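Local structure of manganese lipoxygenase (Gaeumannomyces graminis, 5FX8) at residues R584-A587 / G588-F591; V480-Q483 / G484-K488; F164-E167 / R168-S171. The protein oxidises linoleic and alpha-linolenic acids with molecular oxygen at a catalytic manganese, giving 11S- and 13R-hydroperoxides, the 11S intermediate being turned into the 13R final product. All blocks are in the same frame, centred on the assembly; numbering follows the deposited sequence.

Interaction 1 (R584-A587 / G588-F591); sequences REIA and GRGF. With NAG (2-acetamido-2-deoxy-beta-D-glucopyranose), chain D.
R584 and G588 close the last full turn of helix 566-587, and R589 then turns the chain off its C-terminal end, a worked example of how a helix can finish without a left-handed glycine. Two backbone hydrogen bonds mark the change. The first spans four residues, as in an alpha-helix: G588 N donates to R584 O at 3.0 Å. In the second the span shrinks to three, with R589 N donating to I586 O at 3.1 Å, so the helix tightens just before the chain extends through R589 and G590.

Apolar packing works with polar anchoring at R589. Its side chain runs beside that of I586, both pointing the same way, and I586 CG1 lies over one guanidinium face, toward the rim, 3.8 Å from R589 NH2. I586 CG2 approaches the other terminal nitrogen, R589 NH1, at 3.9 Å. That nitrogen forms a salt bridge to D400 and a hydrogen bond to W604 O, which tie the arginine to the body of the protein.

Carbohydrate contact comes last. Beyond the turn, F591 takes no part in the helix end and instead packs against an N-acetylglucosamine, which is held by hydrogen bonds to S156 OG and G595 O. The sugar lies over one ring face, off-centre, with its C5 3.7 Å from F591 CE2.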
ATOM      1  N   ARG A 584       2.054  19.076   1.809  1.00 17.40           N
ATOM      2  CA  ARG A 584       2.546  19.897   2.908  1.00 16.13           C
ATOM      3  C   ARG A 584       1.461  20.142   3.955  1.00 17.63           C
ATOM      4  O   ARG A 584       1.742  20.073   5.154  1.00 19.13           O
ATOM      5  CB  ARG A 584       3.116  21.203   2.380  1.00 15.77           C
ATOM      6  CG  ARG A 584       4.438  20.996   1.702  1.00 16.81           C
ATOM      7  CD  ARG A 584       5.086  22.288   1.316  1.00 15.15           C
ATOM      8  NE  ARG A 584       4.327  23.032   0.322  1.00 14.31           N
ATOM      9  CZ  ARG A 584       4.376  22.830  -0.988  1.00 17.14           C
ATOM     10  NH1 ARG A 584       5.147  21.885  -1.519  1.00 18.84           N
ATOM     11  NH2 ARG A 584       3.636  23.578  -1.777  1.00 20.91           N
ATOM     12  N   GLU A 585       0.212  20.392   3.538  1.00 18.27           N
ATOM     13  CA  GLU A 585      -0.855  20.548   4.531  1.00 18.13           C
ATOM     14  C   GLU A 585      -1.011  19.293   5.381  1.00 17.33           C
ATOM     15  O   GLU A 585      -1.198  19.381   6.595  1.00 21.48           O
ATOM     16  CB  GLU A 585      -2.199  20.881   3.876  1.00 18.75           C
ATOM     17  CG  GLU A 585      -2.283  22.215   3.176  1.00 24.48           C
ATOM     18  CD  GLU A 585      -3.533  22.352   2.306  1.00 33.63           C
ATOM     19  OE1 GLU A 585      -4.389  21.437   2.324  1.00 28.55           O
ATOM     20  OE2 GLU A 585      -3.661  23.386   1.604  1.00 35.70           O
ATOM     21  N   ILE A 586      -0.959  18.111   4.771  1.00 17.90           N
ATOM     22  CA  ILE A 586      -1.243  16.908   5.546  1.00 16.94           C
ATOM     23  C   ILE A 586      -0.068  16.555   6.446  1.00 17.74           C
ATOM     24  O   ILE A 586      -0.245  16.287   7.635  1.00 20.94           O
ATOM     25  CB  ILE A 586      -1.636  15.744   4.623  1.00 16.58           C
ATOM     26  CG1 ILE A 586      -2.951  16.080   3.932  1.00 12.99           C
ATOM     27  CG2 ILE A 586      -1.757  14.440   5.428  1.00 14.52           C
ATOM     28  CD1 ILE A 586      -3.362  15.091   2.949  1.00 12.71           C
ATOM     29  N   ALA A 587       1.151  16.561   5.905  1.00 18.64           N
ATOM     30  CA  ALA A 587       2.315  16.264   6.736  1.00 17.10           C
ATOM     31  C   ALA A 587       2.511  17.285   7.850  1.00 20.85           C
ATOM     32  O   ALA A 587       3.112  16.968   8.881  1.00 25.98           O
ATOM     33  CB  ALA A 587       3.580  16.192   5.895  1.00 17.11           C
ATOM     34  N   GLY A 588       2.042  18.505   7.676  1.00 18.27           N
ATOM     35  CA  GLY A 588       2.224  19.390   8.799  1.00 19.71           C
ATOM     36  C   GLY A 588       1.231  19.247   9.928  1.00 21.57           C
ATOM     37  O   GLY A 588       1.260  20.056  10.852  1.00 22.64           O
ATOM     38  N   ARG A 589       0.362  18.242   9.899  1.00 22.42           N
ATOM     39  CA  ARG A 589      -0.743  18.166  10.848  1.00 17.02           C
ATOM     40  C   ARG A 589      -0.270  17.862  12.262  1.00 18.15           C
ATOM     41  O   ARG A 589       0.673  17.102  12.476  1.00 19.77           O
ATOM     42  CB  ARG A 589      -1.721  17.091  10.427  1.00 18.07           C
ATOM     43  CG  ARG A 589      -2.997  17.619   9.914  1.00 17.01           C
ATOM     44  CD  ARG A 589      -3.830  16.531   9.298  1.00 15.49           C
ATOM     45  NE  ARG A 589      -4.530  17.089   8.159  1.00 13.92           N
ATOM     46  CZ  ARG A 589      -5.155  16.416   7.215  1.00 13.34           C
ATOM     47  NH1 ARG A 589      -5.201  15.091   7.218  1.00 17.27           N
ATOM     48  NH2 ARG A 589      -5.732  17.092   6.251  1.00 13.77           N
ATOM     49  N   GLY A 590      -0.965  18.420  13.233  1.00 21.42           N
ATOM     50  CA  GLY A 590      -0.599  18.236  14.615  1.00 17.06           C
ATOM     51  C   GLY A 590      -1.787  18.635  15.447  1.00 16.76           C
ATOM     52  O   GLY A 590      -2.842  18.925  14.894  1.00 19.50           O
ATOM     53  N   PHE A 591      -1.638  18.675  16.755  1.00 18.08           N
ATOM     54  CA  PHE A 591      -2.780  18.857  17.627  1.00 19.78           C
ATOM     55  C   PHE A 591      -2.953  20.319  17.987  1.00 19.32           C
ATOM     56  O   PHE A 591      -1.973  21.041  18.144  1.00 21.46           O
ATOM     57  CB  PHE A 591      -2.605  18.033  18.893  1.00 18.81           C
ATOM     58  CG  PHE A 591      -2.584  16.571  18.656  1.00 21.72           C
ATOM     59  CD1 PHE A 591      -3.760  15.877  18.477  1.00 19.68           C
ATOM     60  CD2 PHE A 591      -1.389  15.878  18.636  1.00 23.54           C
ATOM     61  CE1 PHE A 591      -3.746  14.532  18.277  1.00 19.55           C
ATOM     62  CE2 PHE A 591      -1.369  14.530  18.438  1.00 22.75           C
ATOM     63  CZ  PHE A 591      -2.550  13.852  18.263  1.00 20.82           C
TER
HETATM   64  C1  NAG D   1      -4.100  12.928  22.010  1.00 22.42           C
HETATM   65  C2  NAG D   1      -4.551  13.947  23.079  1.00 22.46           C
HETATM   66  C3  NAG D   1      -3.636  15.169  23.093  1.00 27.18           C
HETATM   67  C4  NAG D   1      -2.172  14.759  23.129  1.00 30.37           C
HETATM   68  C5  NAG D   1      -1.901  13.772  22.010  1.00 27.60           C
HETATM   69  C6  NAG D   1      -0.471  13.301  21.966  1.00 28.41           C
HETATM   70  C7  NAG D   1      -6.932  14.024  23.672  1.00 21.85           C
HETATM   71  C8  NAG D   1      -8.278  14.554  23.294  1.00 18.57           C
HETATM   72  N2  NAG D   1      -5.926  14.358  22.863  1.00 19.45           N
HETATM   73  O3  NAG D   1      -3.941  15.957  24.238  1.00 32.54           O
HETATM   74  O4  NAG D   1      -1.335  15.900  22.970  1.00 35.52           O
HETATM   75  O5  NAG D   1      -2.729  12.618  22.193  1.00 26.00           O
HETATM   76  O6  NAG D   1      -0.266  12.221  22.857  1.00 26.45           O
HETATM   77  O7  NAG D   1      -6.766  13.318  24.652  1.00 21.75           O

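Interaction 2 (V480-Q483 / G484-K488); sequences VMNQ and GSPVK. With MN (manganese (II) ion), chain I.
G484 follows Q483 in a type II' beta turn, N482 to S485, that links helix 460-481 to helix 485-490 and shows how a metal ligand can be carried just past a helix end. N482 leaves the helical conformation and, with CG anti to its own N (chi1 -165°), extends OD1 to the manganese at 2.4 Å. A water, H290, H294, H478 and the C-terminal V618 complete six ligands. G484 takes the third position of the turn, and its carbonyl already serves the next helix, accepting from K488 N.

S485 closes the turn: its N donates to N482 O at 3.0 Å. Its CB points back at the preceding helix, 3.2 Å from V480 O, while OG is hydrogen-bonded to H479 O, so backbone and side chain both tie this residue to what precedes it. P486 lays its ring against the last helical residue and the turn, CG 3.6 Å from M481 O and CD 3.2 Å from N482 O. At V487 a water bridges the two segments, accepting from V487 N at 2.9 Å and donating to Q483 O. K488 turns its amine to a salt bridge with E148.

The whole connection is buried. Helix 268-305 lines one part of it, Q287 touching P486 and hydrogen-bonding through NE2 to M481 O while H290 and F293 touch M481, and helix 526-539 packs L536 against P486 and V487.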
ATOM      1  N   VAL A 480      -6.924   4.495   1.784  1.00 11.24           N
ATOM      2  CA  VAL A 480      -7.621   4.710   3.030  1.00  8.92           C
ATOM      3  C   VAL A 480      -7.978   3.370   3.659  1.00 10.20           C
ATOM      4  O   VAL A 480      -7.956   3.219   4.880  1.00 21.16           O
ATOM      5  CB  VAL A 480      -8.858   5.596   2.768  1.00  7.98           C
ATOM      6  CG1 VAL A 480      -9.712   5.745   4.000  1.00  8.99           C
ATOM      7  CG2 VAL A 480      -8.443   6.943   2.266  1.00  6.91           C
ATOM      8  N   MET A 481      -8.299   2.373   2.839  1.00  8.93           N
ATOM      9  CA  MET A 481      -8.735   1.090   3.367  1.00  8.89           C
ATOM     10  C   MET A 481      -7.577   0.130   3.602  1.00  9.13           C
ATOM     11  O   MET A 481      -7.586  -0.611   4.575  1.00 16.94           O
ATOM     12  CB  MET A 481      -9.741   0.443   2.414  1.00  9.43           C
ATOM     13  CG  MET A 481     -11.019   1.200   2.214  1.00  9.86           C
ATOM     14  SD  MET A 481     -12.052   1.166   3.669  1.00 35.44           S
ATOM     15  CE  MET A 481     -13.434   0.221   3.042  1.00 10.69           C
ATOM     16  N   ASN A 482      -6.583   0.144   2.729  1.00  9.31           N
ATOM     17  CA  ASN A 482      -5.518  -0.832   2.655  1.00  8.09           C
ATOM     18  C   ASN A 482      -4.224  -0.051   2.659  1.00  8.52           C
ATOM     19  O   ASN A 482      -4.153   0.986   3.316  1.00 12.15           O
ATOM     20  CB  ASN A 482      -5.660  -1.668   1.392  1.00  8.66           C
ATOM     21  CG  ASN A 482      -4.824  -2.901   1.418  1.00 11.54           C
ATOM     22  OD1 ASN A 482      -4.189  -3.252   0.425  1.00 40.46           O
ATOM     23  ND2 ASN A 482      -4.798  -3.569   2.558  1.00 10.02           N
ATOM     24  N   GLN A 483      -3.219  -0.511   1.925  1.00  8.08           N
ATOM     25  CA  GLN A 483      -1.913   0.148   1.830  1.00  9.09           C
ATOM     26  C   GLN A 483      -1.378   0.348   3.249  1.00 10.42           C
ATOM     27  O   GLN A 483      -1.340  -0.625   4.014  1.00 15.56           O
ATOM     28  CB  GLN A 483      -2.057   1.414   0.970  1.00  8.88           C
ATOM     29  CG  GLN A 483      -0.755   1.937   0.353  1.00  9.11           C
ATOM     30  CD  GLN A 483      -0.060   0.998  -0.650  1.00  7.79           C
ATOM     31  OE1 GLN A 483      -0.655   0.503  -1.599  1.00  7.30           O
ATOM     32  NE2 GLN A 483       1.213   0.803  -0.455  1.00  8.65           N
ATOM     33  N   GLY A 484      -0.954   1.548   3.643  1.00 10.16           N
ATOM     34  CA  GLY A 484      -0.400   1.751   4.964  1.00  9.74           C
ATOM     35  C   GLY A 484      -1.402   2.045   6.031  1.00 10.13           C
ATOM     36  O   GLY A 484      -1.052   2.221   7.199  1.00 10.49           O
ATOM     37  N   SER A 485      -2.660   2.070   5.679  1.00 15.36           N
ATOM     38  CA  SER A 485      -3.678   2.446   6.653  1.00 10.82           C
ATOM     39  C   SER A 485      -3.906   1.418   7.757  1.00 10.86           C
ATOM     40  O   SER A 485      -4.043   1.808   8.905  1.00 10.98           O
ATOM     41  CB  SER A 485      -4.981   2.749   5.942  1.00  9.02           C
ATOM     42  OG  SER A 485      -4.884   4.043   5.431  1.00 10.29           O
ATOM     43  N   PRO A 486      -3.992   0.121   7.479  1.00 10.00           N
ATOM     44  CA  PRO A 486      -4.082  -0.824   8.600  1.00 11.29           C
ATOM     45  C   PRO A 486      -2.918  -0.719   9.596  1.00 11.69           C
ATOM     46  O   PRO A 486      -3.161  -0.687  10.802  1.00 14.93           O
ATOM     47  CB  PRO A 486      -4.144  -2.179   7.883  1.00 10.39           C
ATOM     48  CG  PRO A 486      -4.782  -1.830   6.554  1.00  8.43           C
ATOM     49  CD  PRO A 486      -4.242  -0.528   6.183  1.00  8.53           C
ATOM     50  N   VAL A 487      -1.667  -0.627   9.140  1.00 11.18           N
ATOM     51  CA  VAL A 487      -0.575  -0.536  10.094  1.00 11.55           C
ATOM     52  C   VAL A 487      -0.571   0.805  10.834  1.00 11.94           C
ATOM     53  O   VAL A 487      -0.202   0.853  12.007  1.00 12.44           O
ATOM     54  CB  VAL A 487       0.780  -0.820   9.404  1.00 13.44           C
ATOM     55  CG1 VAL A 487       1.247   0.346   8.588  1.00  9.79           C
ATOM     56  CG2 VAL A 487       1.845  -1.189  10.418  1.00  9.65           C
ATOM     57  N   LYS A 488      -0.983   1.904  10.194  1.00 13.71           N
ATOM     58  CA  LYS A 488      -0.951   3.215  10.859  1.00 12.87           C
ATOM     59  C   LYS A 488      -2.218   3.561  11.649  1.00 13.17           C
ATOM     60  O   LYS A 488      -2.127   4.261  12.654  1.00 13.10           O
ATOM     61  CB  LYS A 488      -0.683   4.322   9.837  1.00 12.08           C
ATOM     62  CG  LYS A 488       0.686   4.265   9.243  1.00 13.37           C
ATOM     63  CD  LYS A 488       0.926   5.391   8.269  1.00 16.59           C
ATOM     64  CE  LYS A 488       0.150   5.187   6.982  1.00 23.07           C
ATOM     65  NZ  LYS A 488       0.346   6.188   5.863  1.00 23.45           N
TER
HETATM   66 MN    MN I1000      -5.198  -3.560  -1.751  1.00  8.02          MN
HETATM   67  O   HOH W   1      -1.082  -1.396   6.379  1.00  9.39           O
HETATM   68  O   HOH W   2      -4.994  -5.882  -1.065  1.00 33.97           O

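Interaction 3 (F164-E167 / R168-S171); sequences FSME and RLSS
E167 and R168 are sequence neighbours whose charged ends nevertheless meet, as their side chains run side by side in the same direction. E167 OE1 forms a salt bridge to R168 NH2 at 2.5 Å. Carboxylate and guanidinium planes stand 78° apart, so the contact is made through a single oxygen rather than as a flat two-pronged pair. The same OE1 accepts from H496, and R168 NH1 has a second acid in D282, so the glutamate and the arginine each gain a hold on another part of the fold.

Bends at chi2 and chi3 fold the R168 side chain back on the preceding turn. R168 NE donates to F164 O at 3.2 Å, with F164 O close to the guanidinium plane and the nitrogen almost straight on to the carbonyl (C=O...N angle 175°); a weak second bond runs from NH2 to the same oxygen.

Three successive backbone bonds lie beyond: R168 N to S165 O, L169 N to M166 O at 2.9 Å, and S170 N to E167 O. M166 O takes a further bond, from S170 OG at 3.0 Å. The serine hydroxyl comes to one face of that carbonyl and L169 N to the other.

Packing completes the contact. The F164 ring makes an off-centre cation-pi interaction with the arginine, R168 CZ lying 5.0 Å from the ring centroid, while E167 CB sits over a guanidinium face. On another side of the turn M166 SD touches L169 CD1 at 4.0 Å.

A run of bonds each spanning three residues is the signature of 3-10 turns, here forming the C-terminal exit of helix 161-166 toward strand 177-178.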
ATOM      1  N   PHE A 164     -12.912   6.840  19.058  1.00 14.16           N
ATOM      2  CA  PHE A 164     -13.547   5.635  18.550  1.00 12.84           C
ATOM      3  C   PHE A 164     -14.660   5.967  17.572  1.00 13.82           C
ATOM      4  O   PHE A 164     -14.887   5.231  16.607  1.00 15.37           O
ATOM      5  CB  PHE A 164     -14.105   4.790  19.688  1.00 12.69           C
ATOM      6  CG  PHE A 164     -14.921   3.643  19.213  1.00 13.97           C
ATOM      7  CD1 PHE A 164     -14.311   2.538  18.637  1.00 12.70           C
ATOM      8  CD2 PHE A 164     -16.296   3.681  19.296  1.00 11.89           C
ATOM      9  CE1 PHE A 164     -15.059   1.485  18.171  1.00 12.57           C
ATOM     10  CE2 PHE A 164     -17.048   2.642  18.839  1.00 13.93           C
ATOM     11  CZ  PHE A 164     -16.432   1.535  18.280  1.00 14.16           C
ATOM     12  N   SER A 165     -15.385   7.046  17.814  1.00 15.00           N
ATOM     13  CA  SER A 165     -16.434   7.419  16.880  1.00 13.48           C
ATOM     14  C   SER A 165     -15.854   8.090  15.635  1.00 12.19           C
ATOM     15  O   SER A 165     -16.268   7.789  14.512  1.00 11.33           O
ATOM     16  CB  SER A 165     -17.435   8.321  17.580  1.00 14.62           C
ATOM     17  OG  SER A 165     -16.741   9.419  18.118  1.00 13.89           O
ATOM     18  N   MET A 166     -14.874   8.968  15.804  1.00 11.60           N
ATOM     19  CA  MET A 166     -14.335   9.677  14.649  1.00 11.80           C
ATOM     20  C   MET A 166     -13.637   8.766  13.636  1.00 12.12           C
ATOM     21  O   MET A 166     -13.530   9.145  12.474  1.00 11.13           O
ATOM     22  CB  MET A 166     -13.375  10.761  15.107  1.00 12.25           C
ATOM     23  CG  MET A 166     -14.067  11.963  15.659  1.00 11.21           C
ATOM     24  SD  MET A 166     -15.396  12.477  14.596  1.00 15.62           S
ATOM     25  CE  MET A 166     -14.507  13.651  13.605  1.00  9.70           C
ATOM     26  N   GLU A 167     -13.161   7.583  14.036  1.00 11.78           N
ATOM     27  CA  GLU A 167     -12.598   6.654  13.068  1.00 11.23           C
ATOM     28  C   GLU A 167     -13.571   6.334  11.937  1.00 11.06           C
ATOM     29  O   GLU A 167     -13.138   6.073  10.813  1.00 17.68           O
ATOM     30  CB  GLU A 167     -12.164   5.366  13.767  1.00 12.98           C
ATOM     31  CG  GLU A 167     -10.773   5.404  14.378  1.00 14.56           C
ATOM     32  CD  GLU A 167     -10.473   4.224  15.306  1.00 18.85           C
ATOM     33  OE1 GLU A 167     -11.235   3.247  15.334  1.00 17.04           O
ATOM     34  OE2 GLU A 167      -9.473   4.281  16.044  1.00 24.65           O
ATOM     35  N   ARG A 168     -14.879   6.337  12.211  1.00 10.80           N
ATOM     36  CA  ARG A 168     -15.877   6.066  11.188  1.00  9.85           C
ATOM     37  C   ARG A 168     -16.018   7.200  10.190  1.00 10.52           C
ATOM     38  O   ARG A 168     -16.768   7.057   9.233  1.00 10.33           O
ATOM     39  CB  ARG A 168     -17.251   5.793  11.802  1.00  9.59           C
ATOM     40  CG  ARG A 168     -17.269   4.927  13.030  1.00 11.02           C
ATOM     41  CD  ARG A 168     -16.444   3.699  12.859  1.00 11.98           C
ATOM     42  NE  ARG A 168     -15.519   3.525  13.959  1.00 11.20           N
ATOM     43  CZ  ARG A 168     -14.461   2.744  13.906  1.00 11.19           C
ATOM     44  NH1 ARG A 168     -14.208   2.088  12.808  1.00 16.57           N
ATOM     45  NH2 ARG A 168     -13.669   2.621  14.947  1.00 13.10           N
ATOM     46  N   LEU A 169     -15.364   8.333  10.411  1.00 11.27           N
ATOM     47  CA  LEU A 169     -15.338   9.439   9.466  1.00 11.76           C
ATOM     48  C   LEU A 169     -13.923   9.682   8.938  1.00 13.58           C
ATOM     49  O   LEU A 169     -13.660  10.719   8.338  1.00 11.82           O
ATOM     50  CB  LEU A 169     -15.914  10.709  10.098  1.00 10.44           C
ATOM     51  CG  LEU A 169     -17.392  10.640  10.521  1.00 11.46           C
ATOM     52  CD1 LEU A 169     -17.784  11.754  11.455  1.00 10.26           C
ATOM     53  CD2 LEU A 169     -18.348  10.657   9.352  1.00 10.27           C
ATOM     54  N   SER A 170     -13.006   8.743   9.139  1.00 11.17           N
ATOM     55  CA  SER A 170     -11.641   8.943   8.677  1.00 11.25           C
ATOM     56  C   SER A 170     -10.975   7.633   8.266  1.00 10.99           C
ATOM     57  O   SER A 170     -10.884   7.339   7.078  1.00 10.62           O
ATOM     58  CB  SER A 170     -10.828   9.645   9.753  1.00 10.47           C
ATOM     59  OG  SER A 170     -10.893   8.944  10.958  1.00  9.43           O
ATOM     60  N   SER A 171     -10.515   6.843   9.241  1.00 11.35           N
ATOM     61  CA  SER A 171      -9.825   5.585   8.954  1.00 10.77           C
ATOM     62  C   SER A 171     -10.629   4.664   8.053  1.00 13.54           C
ATOM     63  O   SER A 171     -10.081   4.067   7.130  1.00 21.60           O
ATOM     64  CB  SER A 171      -9.535   4.867  10.246  1.00 11.76           C
ATOM     65  OG  SER A 171      -8.841   5.741  11.056  1.00 13.11           O
TER

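In the fold
Along the chain interaction 3 comes first, interaction 2 next and interaction 1 last, and all three belong to the one lipoxygenase fold. Each is the place where a helix gives way to what follows: helix 161-166, helix 460-481 and helix 566-587. Interactions 2 and 3, with centres about 14 Å apart, touch directly through V480 CG1 and the carbonyls of S170 and S171, so the exit of helix 161-166 packs on the end of helix 460-481, which carries H478 and leads into N482. Interaction 1 stands at the surface, its centre about 18 Å from those of both others. The set thus runs from the buried catalytic core out to the glycosylated exterior.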